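CRISPR-associated endonuclease Cas1 (Thermotoga maritima, PDB 4XTK) probably acts as a metal-dependent double-stranded DNA endonuclease, working as a homodimer together with Cas2 in CRISPR adaptive immunity. Local coordinates at residues E[43-48]-E[64-69]; E[199-204]-E[230-235]; E[208-213]-E[304-309]. All blocks are in the same frame, centred on the assembly; numbering follows the deposited sequence.

Contact 1: E[43-48]-E[64-69]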
ATOM      1  N   MET E  43      -8.621   1.680 -15.738  1.00 57.88           N
ATOM      2  CA  MET E  43      -8.707   1.837 -14.286  1.00 55.57           C
ATOM      3  C   MET E  43      -7.398   2.258 -13.622  1.00 49.14           C
ATOM      4  O   MET E  43      -7.427   2.908 -12.587  1.00 48.83           O
ATOM      5  CB  MET E  43      -9.236   0.567 -13.630  1.00 59.50           C
ATOM      6  CG  MET E  43      -8.360  -0.645 -13.745  1.00 58.52           C
ATOM      7  SD  MET E  43      -9.044  -1.901 -12.661  1.00 78.29           S
ATOM      8  CE  MET E  43      -8.860  -1.093 -11.071  1.00 75.41           C
ATOM      9  N   ASP E  44      -6.256   1.876 -14.184  1.00 53.12           N
ATOM     10  CA  ASP E  44      -4.982   2.306 -13.611  1.00 47.16           C
ATOM     11  C   ASP E  44      -3.816   2.228 -14.593  1.00 46.14           C
ATOM     12  O   ASP E  44      -3.894   1.552 -15.619  1.00 48.88           O
ATOM     13  CB  ASP E  44      -4.654   1.479 -12.369  1.00 61.83           C
ATOM     14  CG  ASP E  44      -4.329   0.045 -12.700  1.00 77.16           C
ATOM     15  OD1 ASP E  44      -5.106  -0.585 -13.447  1.00 90.37           O
ATOM     16  OD2 ASP E  44      -3.287  -0.448 -12.224  1.00 82.18           O
ATOM     17  N   ILE E  45      -2.728   2.917 -14.256  1.00 44.31           N
ATOM     18  CA  ILE E  45      -1.521   2.912 -15.073  1.00 39.36           C
ATOM     19  C   ILE E  45      -0.296   2.412 -14.303  1.00 36.26           C
ATOM     20  O   ILE E  45      -0.013   2.874 -13.199  1.00 43.93           O
ATOM     21  CB  ILE E  45      -1.222   4.319 -15.621  1.00 48.88           C
ATOM     22  CG1 ILE E  45      -2.406   4.832 -16.445  1.00 52.85           C
ATOM     23  CG2 ILE E  45       0.042   4.308 -16.464  1.00 49.20           C
ATOM     24  CD1 ILE E  45      -2.352   6.317 -16.726  1.00 54.10           C
ATOM     25  N   LYS E  46       0.431   1.469 -14.894  1.00 36.91           N
ATOM     26  CA  LYS E  46       1.671   0.958 -14.312  1.00 36.30           C
ATOM     27  C   LYS E  46       2.902   1.382 -15.125  1.00 42.43           C
ATOM     28  O   LYS E  46       3.079   0.962 -16.270  1.00 45.19           O
ATOM     29  CB  LYS E  46       1.621  -0.567 -14.207  1.00 35.08           C
ATOM     30  CG  LYS E  46       0.536  -1.118 -13.286  1.00 41.11           C
ATOM     31  CD  LYS E  46       0.447  -2.631 -13.450  1.00 50.10           C
ATOM     32  CE  LYS E  46      -0.738  -3.257 -12.726  1.00 48.04           C
ATOM     33  NZ  LYS E  46      -1.158  -2.497 -11.516  1.00 51.37           N
ATOM     34  N   VAL E  47       3.760   2.193 -14.513  1.00 44.83           N
ATOM     35  CA  VAL E  47       4.919   2.773 -15.185  1.00 51.03           C
ATOM     36  C   VAL E  47       6.226   2.054 -14.860  1.00 51.56           C
ATOM     37  O   VAL E  47       6.707   2.109 -13.731  1.00 53.22           O
ATOM     38  CB  VAL E  47       5.080   4.254 -14.805  1.00 49.25           C
ATOM     39  CG1 VAL E  47       6.351   4.827 -15.419  1.00 55.71           C
ATOM     40  CG2 VAL E  47       3.870   5.037 -15.238  1.00 47.72           C
ATOM     41  N   PHE E  48       6.781   1.345 -15.835  1.00 47.37           N
ATOM     42  CA  PHE E  48       8.091   0.725 -15.664  1.00 48.88           C
ATOM     43  C   PHE E  48       9.265   1.516 -16.252  1.00 56.46           C
ATOM     44  O   PHE E  48      10.432   1.206 -15.992  1.00 51.22           O
ATOM     45  CB  PHE E  48       8.067  -0.673 -16.267  1.00 54.37           C
ATOM     46  CG  PHE E  48       7.129  -1.603 -15.572  1.00 48.75           C
ATOM     47  CD1 PHE E  48       5.791  -1.632 -15.906  1.00 47.78           C
ATOM     48  CD2 PHE E  48       7.584  -2.444 -14.576  1.00 49.33           C
ATOM     49  CE1 PHE E  48       4.929  -2.484 -15.273  1.00 46.48           C
ATOM     50  CE2 PHE E  48       6.724  -3.302 -13.936  1.00 51.16           C
ATOM     51  CZ  PHE E  48       5.393  -3.321 -14.285  1.00 53.73           C
ATOM     52  N   LYS E  64      -9.829  11.976 -13.476  1.00 59.42           N
ATOM     53  CA  LYS E  64     -10.308  10.758 -14.118  1.00 60.53           C
ATOM     54  C   LYS E  64     -10.330   9.591 -13.131  1.00 58.21           C
ATOM     55  O   LYS E  64     -10.711   8.471 -13.484  1.00 51.94           O
ATOM     56  CB  LYS E  64      -9.430  10.410 -15.324  1.00 63.41           C
ATOM     57  CG  LYS E  64      -9.437  11.455 -16.428  1.00 63.60           C
ATOM     58  CD  LYS E  64     -10.777  11.495 -17.147  1.00 65.76           C
ATOM     59  CE  LYS E  64     -10.755  12.474 -18.314  1.00 69.86           C
ATOM     60  NZ  LYS E  64     -12.018  12.441 -19.111  1.00 73.47           N
ATOM     61  N   ARG E  65      -9.906   9.869 -11.901  1.00 59.27           N
ATOM     62  CA  ARG E  65      -9.925   8.894 -10.819  1.00 52.17           C
ATOM     63  C   ARG E  65      -9.084   7.665 -11.178  1.00 54.00           C
ATOM     64  O   ARG E  65      -9.438   6.526 -10.861  1.00 54.98           O
ATOM     65  CB  ARG E  65     -11.370   8.523 -10.484  1.00 53.20           C
ATOM     66  CG  ARG E  65     -12.171   9.744 -10.028  1.00 55.92           C
ATOM     67  CD  ARG E  65     -13.654   9.481  -9.800  1.00 58.61           C
ATOM     68  NE  ARG E  65     -14.294  10.676  -9.251  1.00 81.49           N
ATOM     69  CZ  ARG E  65     -15.579  10.768  -8.918  1.00 94.41           C
ATOM     70  NH1 ARG E  65     -16.389   9.730  -9.072  1.00103.57           N
ATOM     71  NH2 ARG E  65     -16.056  11.903  -8.428  1.00 98.67           N
ATOM     72  N   ILE E  66      -7.957   7.930 -11.835  1.00 49.94           N
ATOM     73  CA  ILE E  66      -7.021   6.901 -12.270  1.00 47.36           C
ATOM     74  C   ILE E  66      -5.716   6.970 -11.496  1.00 45.56           C
ATOM     75  O   ILE E  66      -4.945   7.918 -11.660  1.00 46.55           O
ATOM     76  CB  ILE E  66      -6.688   7.039 -13.767  1.00 50.42           C
ATOM     77  CG1 ILE E  66      -7.947   6.874 -14.620  1.00 45.66           C
ATOM     78  CG2 ILE E  66      -5.602   6.055 -14.164  1.00 42.95           C
ATOM     79  CD1 ILE E  66      -7.732   7.183 -16.077  1.00 46.69           C
ATOM     80  N   PRO E  67      -5.449   5.960 -10.657  1.00 45.21           N
ATOM     81  CA  PRO E  67      -4.164   5.946  -9.964  1.00 43.46           C
ATOM     82  C   PRO E  67      -3.062   5.481 -10.894  1.00 40.74           C
ATOM     83  O   PRO E  67      -3.324   4.801 -11.892  1.00 41.06           O
ATOM     84  CB  PRO E  67      -4.388   4.956  -8.817  1.00 40.91           C
ATOM     85  CG  PRO E  67      -5.606   4.170  -9.186  1.00 40.55           C
ATOM     86  CD  PRO E  67      -6.177   4.702 -10.468  1.00 39.32           C
ATOM     87  N   ILE E  68      -1.834   5.864 -10.578  1.00 44.97           N
ATOM     88  CA  ILE E  68      -0.695   5.457 -11.383  1.00 45.90           C
ATOM     89  C   ILE E  68       0.345   4.817 -10.471  1.00 47.30           C
ATOM     90  O   ILE E  68       0.775   5.411  -9.476  1.00 52.99           O
ATOM     91  CB  ILE E  68      -0.110   6.654 -12.180  1.00 44.42           C
ATOM     92  CG1 ILE E  68       1.150   6.255 -12.939  1.00 45.51           C
ATOM     93  CG2 ILE E  68       0.175   7.849 -11.281  1.00 47.39           C
ATOM     94  CD1 ILE E  68       1.591   7.324 -13.907  1.00 45.44           C
ATOM     95  N   HIS E  69       0.703   3.577 -10.798  1.00 48.52           N
ATOM     96  CA  HIS E  69       1.675   2.807 -10.024  1.00 50.48           C
ATOM     97  C   HIS E  69       3.069   2.908 -10.638  1.00 49.83           C
ATOM     98  O   HIS E  69       3.224   2.861 -11.859  1.00 52.62           O
ATOM     99  CB  HIS E  69       1.264   1.335  -9.940  1.00 48.42           C
ATOM    100  CG  HIS E  69      -0.142   1.118  -9.479  1.00 51.79           C
ATOM    101  ND1 HIS E  69      -0.537   1.325  -8.175  1.00 54.09           N
ATOM    102  CD2 HIS E  69      -1.241   0.689 -10.142  1.00 51.38           C
ATOM    103  CE1 HIS E  69      -1.824   1.047  -8.058  1.00 50.25           C
ATOM    104  NE2 HIS E  69      -2.274   0.656  -9.236  1.00 45.39           N
TER

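Contact 2: E[199-204]-E[230-235]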
ATOM      1  N   LEU E 199      15.968 -15.276  -4.216  1.00 42.05           N
ATOM      2  CA  LEU E 199      15.705 -14.571  -5.468  1.00 42.22           C
ATOM      3  C   LEU E 199      14.278 -14.826  -5.941  1.00 46.06           C
ATOM      4  O   LEU E 199      13.589 -13.904  -6.373  1.00 48.02           O
ATOM      5  CB  LEU E 199      16.696 -14.991  -6.557  1.00 39.24           C
ATOM      6  CG  LEU E 199      18.141 -14.537  -6.356  1.00 44.15           C
ATOM      7  CD1 LEU E 199      19.014 -14.952  -7.537  1.00 40.31           C
ATOM      8  CD2 LEU E 199      18.194 -13.033  -6.127  1.00 36.81           C
ATOM      9  N   LEU E 200      13.841 -16.079  -5.852  1.00 44.68           N
ATOM     10  CA  LEU E 200      12.499 -16.459  -6.285  1.00 41.00           C
ATOM     11  C   LEU E 200      11.443 -15.749  -5.433  1.00 35.74           C
ATOM     12  O   LEU E 200      10.499 -15.166  -5.968  1.00 42.71           O
ATOM     13  CB  LEU E 200      12.323 -17.985  -6.225  1.00 32.22           C
ATOM     14  CG  LEU E 200      10.987 -18.576  -6.686  1.00 27.49           C
ATOM     15  CD1 LEU E 200      10.561 -17.986  -8.018  1.00 36.87           C
ATOM     16  CD2 LEU E 200      11.093 -20.081  -6.820  1.00 33.41           C
ATOM     17  N   TYR E 201      11.632 -15.785  -4.116  1.00 28.52           N
ATOM     18  CA  TYR E 201      10.758 -15.097  -3.174  1.00 33.08           C
ATOM     19  C   TYR E 201      10.578 -13.623  -3.532  1.00 37.61           C
ATOM     20  O   TYR E 201       9.472 -13.091  -3.477  1.00 41.51           O
ATOM     21  CB  TYR E 201      11.311 -15.204  -1.749  1.00 34.63           C
ATOM     22  CG  TYR E 201      11.403 -16.608  -1.218  1.00 32.45           C
ATOM     23  CD1 TYR E 201      10.579 -17.618  -1.710  1.00 27.11           C
ATOM     24  CD2 TYR E 201      12.319 -16.929  -0.221  1.00 34.08           C
ATOM     25  CE1 TYR E 201      10.670 -18.920  -1.223  1.00 30.76           C
ATOM     26  CE2 TYR E 201      12.412 -18.225   0.280  1.00 26.13           C
ATOM     27  CZ  TYR E 201      11.587 -19.214  -0.225  1.00 33.27           C
ATOM     28  OH  TYR E 201      11.684 -20.497   0.264  1.00 34.41           O
ATOM     29  N   THR E 202      11.676 -12.968  -3.893  1.00 38.10           N
ATOM     30  CA  THR E 202      11.631 -11.557  -4.241  1.00 32.58           C
ATOM     31  C   THR E 202      10.898 -11.376  -5.559  1.00 31.27           C
ATOM     32  O   THR E 202      10.176 -10.399  -5.756  1.00 34.20           O
ATOM     33  CB  THR E 202      13.053 -10.957  -4.320  1.00 34.94           C
ATOM     34  OG1 THR E 202      13.614 -10.926  -3.008  1.00 35.26           O
ATOM     35  CG2 THR E 202      13.037  -9.538  -4.881  1.00 32.85           C
ATOM     36  N   THR E 203      11.076 -12.338  -6.456  1.00 36.15           N
ATOM     37  CA  THR E 203      10.471 -12.261  -7.770  1.00 37.24           C
ATOM     38  C   THR E 203       8.966 -12.377  -7.666  1.00 38.44           C
ATOM     39  O   THR E 203       8.233 -11.554  -8.225  1.00 37.21           O
ATOM     40  CB  THR E 203      11.002 -13.351  -8.700  1.00 38.47           C
ATOM     41  OG1 THR E 203      12.406 -13.151  -8.906  1.00 43.27           O
ATOM     42  CG2 THR E 203      10.283 -13.305 -10.037  1.00 31.45           C
ATOM     43  N   VAL E 204       8.507 -13.396  -6.943  1.00 29.31           N
ATOM     44  CA  VAL E 204       7.079 -13.588  -6.735  1.00 41.03           C
ATOM     45  C   VAL E 204       6.475 -12.363  -6.056  1.00 38.78           C
ATOM     46  O   VAL E 204       5.384 -11.912  -6.424  1.00 33.51           O
ATOM     47  CB  VAL E 204       6.787 -14.832  -5.886  1.00 32.97           C
ATOM     48  CG1 VAL E 204       5.282 -15.013  -5.725  1.00 35.48           C
ATOM     49  CG2 VAL E 204       7.414 -16.066  -6.521  1.00 31.44           C
ATOM     50  N   LEU E 230       2.272 -14.807   1.346  1.00 39.05           N
ATOM     51  CA  LEU E 230       1.750 -15.212   0.046  1.00 40.63           C
ATOM     52  C   LEU E 230       2.842 -15.505  -0.997  1.00 34.47           C
ATOM     53  O   LEU E 230       2.706 -16.440  -1.790  1.00 34.70           O
ATOM     54  CB  LEU E 230       0.794 -14.140  -0.485  1.00 32.38           C
ATOM     55  CG  LEU E 230       0.075 -14.552  -1.767  1.00 29.25           C
ATOM     56  CD1 LEU E 230      -0.692 -15.841  -1.541  1.00 30.51           C
ATOM     57  CD2 LEU E 230      -0.835 -13.442  -2.295  1.00 33.14           C
ATOM     58  N   ASN E 231       3.917 -14.720  -1.006  1.00 34.59           N
ATOM     59  CA  ASN E 231       5.002 -14.967  -1.959  1.00 35.39           C
ATOM     60  C   ASN E 231       5.688 -16.299  -1.673  1.00 36.80           C
ATOM     61  O   ASN E 231       6.077 -17.018  -2.598  1.00 37.79           O
ATOM     62  CB  ASN E 231       6.026 -13.834  -1.937  1.00 32.31           C
ATOM     63  CG  ASN E 231       6.689 -13.692  -0.596  1.00 38.66           C
ATOM     64  OD1 ASN E 231       6.045 -13.871   0.438  1.00 48.11           O
ATOM     65  ND2 ASN E 231       7.978 -13.376  -0.596  1.00 30.79           N
ATOM     66  N   LEU E 232       5.824 -16.629  -0.391  1.00 27.25           N
ATOM     67  CA  LEU E 232       6.368 -17.925  -0.002  1.00 37.98           C
ATOM     68  C   LEU E 232       5.484 -19.080  -0.498  1.00 49.81           C
ATOM     69  O   LEU E 232       5.982 -20.078  -1.015  1.00 57.53           O
ATOM     70  CB  LEU E 232       6.526 -17.998   1.511  1.00 39.90           C
ATOM     71  CG  LEU E 232       7.409 -16.933   2.159  1.00 38.67           C
ATOM     72  CD1 LEU E 232       7.532 -17.212   3.654  1.00 40.68           C
ATOM     73  CD2 LEU E 232       8.786 -16.871   1.494  1.00 38.36           C
ATOM     74  N   ASP E 233       4.171 -18.930  -0.346  1.00 48.45           N
ATOM     75  CA  ASP E 233       3.215 -19.925  -0.827  1.00 50.23           C
ATOM     76  C   ASP E 233       3.380 -20.220  -2.323  1.00 51.83           C
ATOM     77  O   ASP E 233       3.565 -21.370  -2.733  1.00 47.73           O
ATOM     78  CB  ASP E 233       1.785 -19.452  -0.556  1.00 53.20           C
ATOM     79  CG  ASP E 233       1.318 -19.762   0.850  1.00 59.30           C
ATOM     80  OD1 ASP E 233       2.159 -20.112   1.706  1.00 69.21           O
ATOM     81  OD2 ASP E 233       0.100 -19.644   1.098  1.00 57.63           O
ATOM     82  N   ILE E 234       3.315 -19.170  -3.136  1.00 40.79           N
ATOM     83  CA  ILE E 234       3.368 -19.322  -4.584  1.00 37.77           C
ATOM     84  C   ILE E 234       4.737 -19.841  -5.056  1.00 36.64           C
ATOM     85  O   ILE E 234       4.811 -20.689  -5.950  1.00 37.33           O
ATOM     86  CB  ILE E 234       3.024 -17.981  -5.280  1.00 42.71           C
ATOM     87  CG1 ILE E 234       1.626 -17.525  -4.861  1.00 38.82           C
ATOM     88  CG2 ILE E 234       3.071 -18.113  -6.793  1.00 32.81           C
ATOM     89  CD1 ILE E 234       0.526 -18.505  -5.247  1.00 30.30           C
ATOM     90  N   ALA E 235       5.812 -19.361  -4.433  1.00 35.02           N
ATOM     91  CA  ALA E 235       7.167 -19.801  -4.773  1.00 40.92           C
ATOM     92  C   ALA E 235       7.351 -21.319  -4.666  1.00 37.00           C
ATOM     93  O   ALA E 235       8.222 -21.887  -5.323  1.00 44.67           O
ATOM     94  CB  ALA E 235       8.185 -19.100  -3.889  1.00 41.32           C
TER

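Contact 3: E[208-213]-E[304-309]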
ATOM      1  N   ILE E 208       3.424  -9.944  -7.294  1.00 33.48           N
ATOM      2  CA  ILE E 208       2.202  -9.794  -6.518  1.00 30.88           C
ATOM      3  C   ILE E 208       1.828  -8.310  -6.422  1.00 37.27           C
ATOM      4  O   ILE E 208       0.660  -7.940  -6.543  1.00 37.04           O
ATOM      5  CB  ILE E 208       2.341 -10.405  -5.104  1.00 32.39           C
ATOM      6  CG1 ILE E 208       2.445 -11.935  -5.181  1.00 30.71           C
ATOM      7  CG2 ILE E 208       1.147 -10.024  -4.231  1.00 29.91           C
ATOM      8  CD1 ILE E 208       2.720 -12.609  -3.826  1.00 25.42           C
ATOM      9  N   TYR E 209       2.831  -7.458  -6.235  1.00 33.66           N
ATOM     10  CA  TYR E 209       2.611  -6.016  -6.194  1.00 33.68           C
ATOM     11  C   TYR E 209       2.054  -5.488  -7.513  1.00 39.03           C
ATOM     12  O   TYR E 209       1.557  -4.367  -7.577  1.00 44.52           O
ATOM     13  CB  TYR E 209       3.908  -5.277  -5.862  1.00 34.15           C
ATOM     14  CG  TYR E 209       4.255  -5.209  -4.386  1.00 37.59           C
ATOM     15  CD1 TYR E 209       3.300  -4.866  -3.439  1.00 35.71           C
ATOM     16  CD2 TYR E 209       5.556  -5.468  -3.945  1.00 36.32           C
ATOM     17  CE1 TYR E 209       3.619  -4.793  -2.103  1.00 35.21           C
ATOM     18  CE2 TYR E 209       5.888  -5.396  -2.606  1.00 34.85           C
ATOM     19  CZ  TYR E 209       4.919  -5.058  -1.688  1.00 44.17           C
ATOM     20  OH  TYR E 209       5.250  -4.987  -0.354  1.00 45.95           O
ATOM     21  N   GLN E 210       2.151  -6.287  -8.569  1.00 42.78           N
ATOM     22  CA  GLN E 210       1.591  -5.899  -9.857  1.00 41.64           C
ATOM     23  C   GLN E 210       0.180  -6.450 -10.004  1.00 46.29           C
ATOM     24  O   GLN E 210      -0.418  -6.346 -11.069  1.00 52.54           O
ATOM     25  CB  GLN E 210       2.475  -6.374 -11.013  1.00 36.88           C
ATOM     26  CG  GLN E 210       3.918  -5.890 -10.916  1.00 48.23           C
ATOM     27  CD  GLN E 210       4.790  -6.372 -12.060  1.00 48.41           C
ATOM     28  OE1 GLN E 210       4.312  -7.002 -13.004  1.00 48.09           O
ATOM     29  NE2 GLN E 210       6.086  -6.105 -11.962  1.00 53.46           N
ATOM     30  N   THR E 211      -0.335  -7.055  -8.937  1.00 41.18           N
ATOM     31  CA  THR E 211      -1.703  -7.589  -8.919  1.00 42.71           C
ATOM     32  C   THR E 211      -2.601  -6.892  -7.901  1.00 40.08           C
ATOM     33  O   THR E 211      -2.228  -5.880  -7.303  1.00 42.05           O
ATOM     34  CB  THR E 211      -1.752  -9.098  -8.596  1.00 40.12           C
ATOM     35  OG1 THR E 211      -1.442  -9.303  -7.211  1.00 36.24           O
ATOM     36  CG2 THR E 211      -0.794  -9.880  -9.484  1.00 32.29           C
ATOM     37  N   HIS E 212      -3.800  -7.438  -7.737  1.00 34.58           N
ATOM     38  CA  HIS E 212      -4.763  -6.939  -6.763  1.00 36.04           C
ATOM     39  C   HIS E 212      -4.643  -7.689  -5.440  1.00 39.80           C
ATOM     40  O   HIS E 212      -5.433  -7.465  -4.517  1.00 35.65           O
ATOM     41  CB  HIS E 212      -6.189  -7.067  -7.303  1.00 36.22           C
ATOM     42  CG  HIS E 212      -6.460  -6.224  -8.506  1.00 37.53           C
ATOM     43  ND1 HIS E 212      -7.256  -6.652  -9.546  1.00 46.42           N
ATOM     44  CD2 HIS E 212      -6.049  -4.978  -8.836  1.00 40.51           C
ATOM     45  CE1 HIS E 212      -7.318  -5.708 -10.470  1.00 45.25           C
ATOM     46  NE2 HIS E 212      -6.595  -4.681 -10.063  1.00 43.98           N
ATOM     47  N   LEU E 213      -3.669  -8.595  -5.363  1.00 37.37           N
ATOM     48  CA  LEU E 213      -3.423  -9.376  -4.151  1.00 32.06           C
ATOM     49  C   LEU E 213      -2.564  -8.615  -3.156  1.00 32.27           C
ATOM     50  O   LEU E 213      -1.739  -7.793  -3.541  1.00 38.67           O
ATOM     51  CB  LEU E 213      -2.755 -10.707  -4.495  1.00 30.95           C
ATOM     52  CG  LEU E 213      -3.579 -11.716  -5.299  1.00 35.17           C
ATOM     53  CD1 LEU E 213      -2.665 -12.663  -6.080  1.00 29.39           C
ATOM     54  CD2 LEU E 213      -4.496 -12.501  -4.372  1.00 31.01           C
ATOM     55  N   LEU E 304       4.195 -17.786 -16.110  1.00 64.40           N
ATOM     56  CA  LEU E 304       3.621 -18.878 -15.332  1.00 59.66           C
ATOM     57  C   LEU E 304       3.312 -18.438 -13.904  1.00 57.44           C
ATOM     58  O   LEU E 304       2.267 -18.793 -13.349  1.00 56.52           O
ATOM     59  CB  LEU E 304       4.556 -20.090 -15.310  1.00 52.58           C
ATOM     60  CG  LEU E 304       4.438 -21.087 -16.466  1.00 56.21           C
ATOM     61  CD1 LEU E 304       5.244 -22.336 -16.164  1.00 56.05           C
ATOM     62  CD2 LEU E 304       2.986 -21.442 -16.748  1.00 54.31           C
ATOM     63  N   ILE E 305       4.225 -17.672 -13.315  1.00 46.89           N
ATOM     64  CA  ILE E 305       4.020 -17.150 -11.969  1.00 46.18           C
ATOM     65  C   ILE E 305       2.863 -16.155 -12.003  1.00 46.41           C
ATOM     66  O   ILE E 305       1.970 -16.194 -11.158  1.00 45.17           O
ATOM     67  CB  ILE E 305       5.292 -16.479 -11.415  1.00 43.98           C
ATOM     68  CG1 ILE E 305       6.450 -17.479 -11.395  1.00 36.49           C
ATOM     69  CG2 ILE E 305       5.054 -15.935 -10.015  1.00 36.86           C
ATOM     70  CD1 ILE E 305       7.785 -16.861 -11.043  1.00 31.39           C
ATOM     71  N   LYS E 306       2.881 -15.282 -13.005  1.00 45.92           N
ATOM     72  CA  LYS E 306       1.810 -14.322 -13.214  1.00 48.17           C
ATOM     73  C   LYS E 306       0.460 -15.029 -13.294  1.00 51.61           C
ATOM     74  O   LYS E 306      -0.515 -14.597 -12.678  1.00 48.04           O
ATOM     75  CB  LYS E 306       2.050 -13.514 -14.496  1.00 52.07           C
ATOM     76  CG  LYS E 306       3.033 -12.358 -14.369  1.00 58.47           C
ATOM     77  CD  LYS E 306       3.269 -11.716 -15.733  1.00 68.90           C
ATOM     78  CE  LYS E 306       4.497 -10.814 -15.756  1.00 71.14           C
ATOM     79  NZ  LYS E 306       4.228  -9.515 -16.440  1.00 67.68           N
ATOM     80  N   MET E 307       0.421 -16.122 -14.052  1.00 52.59           N
ATOM     81  CA  MET E 307      -0.815 -16.857 -14.291  1.00 45.15           C
ATOM     82  C   MET E 307      -1.350 -17.490 -13.013  1.00 49.65           C
ATOM     83  O   MET E 307      -2.560 -17.499 -12.774  1.00 58.92           O
ATOM     84  CB  MET E 307      -0.602 -17.932 -15.352  1.00 42.38           C
ATOM     85  CG  MET E 307      -0.452 -17.396 -16.765  1.00 73.95           C
ATOM     86  SD  MET E 307      -0.217 -18.717 -17.970  1.00 94.24           S
ATOM     87  CE  MET E 307      -1.449 -19.887 -17.394  1.00 84.96           C
ATOM     88  N   GLU E 308      -0.443 -18.012 -12.196  1.00 44.33           N
ATOM     89  CA  GLU E 308      -0.819 -18.648 -10.940  1.00 42.43           C
ATOM     90  C   GLU E 308      -1.419 -17.624  -9.981  1.00 44.53           C
ATOM     91  O   GLU E 308      -2.371 -17.917  -9.252  1.00 47.22           O
ATOM     92  CB  GLU E 308       0.390 -19.335 -10.302  1.00 40.43           C
ATOM     93  CG  GLU E 308       0.033 -20.274  -9.168  1.00 56.56           C
ATOM     94  CD  GLU E 308      -0.842 -21.429  -9.622  1.00 69.33           C
ATOM     95  OE1 GLU E 308      -0.727 -21.845 -10.797  1.00 74.75           O
ATOM     96  OE2 GLU E 308      -1.640 -21.928  -8.799  1.00 71.24           O
ATOM     97  N   LEU E 309      -0.860 -16.421  -9.998  1.00 42.98           N
ATOM     98  CA  LEU E 309      -1.382 -15.325  -9.200  1.00 41.48           C
ATOM     99  C   LEU E 309      -2.784 -14.941  -9.656  1.00 45.98           C
ATOM    100  O   LEU E 309      -3.665 -14.676  -8.833  1.00 41.38           O
ATOM    101  CB  LEU E 309      -0.455 -14.122  -9.290  1.00 46.32           C
ATOM    102  CG  LEU E 309       0.918 -14.337  -8.667  1.00 50.07           C
ATOM    103  CD1 LEU E 309       1.778 -13.110  -8.914  1.00 39.95           C
ATOM    104  CD2 LEU E 309       0.789 -14.650  -7.173  1.00 28.09           C
TER
HETATM  105  O   HOH W   1       6.784  -7.462 -15.299  1.00 82.10           O

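Contact 1: E[43-48]-E[64-69]
Asp44 OD2 is approached by His69 from across the contact and by Lys46 from its own strand. Lys46 NZ, two residues on, forms a salt bridge with it at 3.0 Å and meets it nearly along the C-O bond. From the partner strand the edge of the His69 ring comes up in plane, His69 CD2 lying 3.1 Å from Asp44 OD2, while the carboxylate is turned 69° from the ring. Lys46 and His69 run side by side in the same direction, the lysine bending at its last torsion toward the aspartate. The imidazole is fixed at its far nitrogen as well, ND1 being hydrogen-bonded to Thr80. Beneath this polar face the strands pair in parallel: Ile45 N to Pro67 O (3.1 Å), His69 N to Ile45 O (2.6 Å) and Val47 N to His69 O (2.8 Å). On the opposite face, Val47 CG2 meets Ile68 CD1 at 3.5 Å and Ile45 slants across Ile66 and Ile68, Leu61 of helix 55-63 covering the three isoleucines. These adjacent strands of the N-terminal beta domain are joined through strand 51-54 and helix 55-63. The isoleucine and valine side is apolar; on the other, Lys46 probably offsets the carboxylate's charge beside the imidazole.

Contact 2: E[199-204]-E[230-235]
Asn231 turns CG between its backbone N and carbonyl carbon (chi1 62°), and Tyr201 sets CG beside its own backbone N, anti to the carbonyl carbon (chi1 -62°); together these rotations bring the amide within reach of the tyrosine carbonyl and the phenol ring against the neighbouring helix. Asn231 ND2 donates to Tyr201 O over 3.3 Å. The bond is long but almost straight; the oxygen lies in the amide plane, whereas the nitrogen sits well above the plane of the carbonyl and off its lone pairs. The same tyrosine offers its ring to two aliphatic groups. Leu232 CD2 stands 3.6 Å from the Tyr201 ring centroid, practically on the ring normal, a CH-pi contact over one face. Ala235 CB instead touches the edge, 3.6 Å from Tyr201 CD1. At the outer end of the ring, Tyr201 OH is hydrogen-bonded to Lys239, one turn further along helix 230-252.

Helices 188-208 and 230-252 cross here in the alpha-helical part of Cas1, their local axes 8.5 Å apart at an angle of 113°, and Ala235, with its single methyl, lies between Tyr201, Leu200 and Val204. Leu200 CG comes to 4.0 Å from Ala235 CB. Val204 is directed toward the other helix and divides its branches: CG1 settles between Asn231 and Ile234, 3.8 Å from Ile234 CB, while Val204 CG2 faces Ala235 CB at 4.1 Å. Two residues of the probable manganese site adjoin this packing. His221 is touched by Leu232 and hydrogen-bonded through ND1 to Asp233, which would place Asp233 in the second shell of the metal, and Glu236 directly follows Ala235 in the chain.

Contact 3: E[208-213]-E[304-309]
Leu309 pushes its isobutyl group from helix 301-316 into the bend formed by residues 208-213, and the side chains it meets are set at different angles to it. Ile208 crosses it at about a right angle, Ile208 CG1 lying 3.8 Å from Leu309 CD2 and nearly as close to the other methyl. Thr211 also stands crosswise, its CG2 4.2 Å from Leu309 CD1. Leu213 crosses Leu309 at a slant, with Leu213 CD1 4.1 Å from Leu309 CD2 and also close to Leu309 O. A type I beta turn from Ile208 to Thr211, at the end of helix 188-208, shapes this bend. Thr211 OG1, placed between its backbone N and carbonyl carbon (chi1 72°), donates to Ile208 O at 2.6 Å and accepts from Leu213 N at 3.0 Å, the latter bond an ST turn; Ile208 O also takes the N-H of Thr211. The threonine methyl is thereby left to face Leu309. At the margin Gln210 OE1 and Lys306 NZ stand 4.3 Å apart, linked weakly through a water. No direct hydrogen bond joins the two segments, so apolar contact carries their association, while the hydroxyl and N-H of Thr211 are used within the turn.

Followed from the N terminus, contact 1 comes first, closing a short loop that runs through strand 51-54 and helix 55-63 within the beta domain. It is complete before the other two begin. Contacts 2 and 3 cross: residues 199-204 pair with 230-235, but 208-213, lying between them, waits for 304-309 near the C terminus. Contact 2 joins helix 188-208 to helix 230-252, and contact 3 brings helix 301-316 onto the turn that follows the first of these. Their centres are 10 Å apart, and Ile234 meets Leu309 between them. Phe48 and Lys46 of contact 1 touch Gln210 of contact 3, linking the beta domain to the helical one.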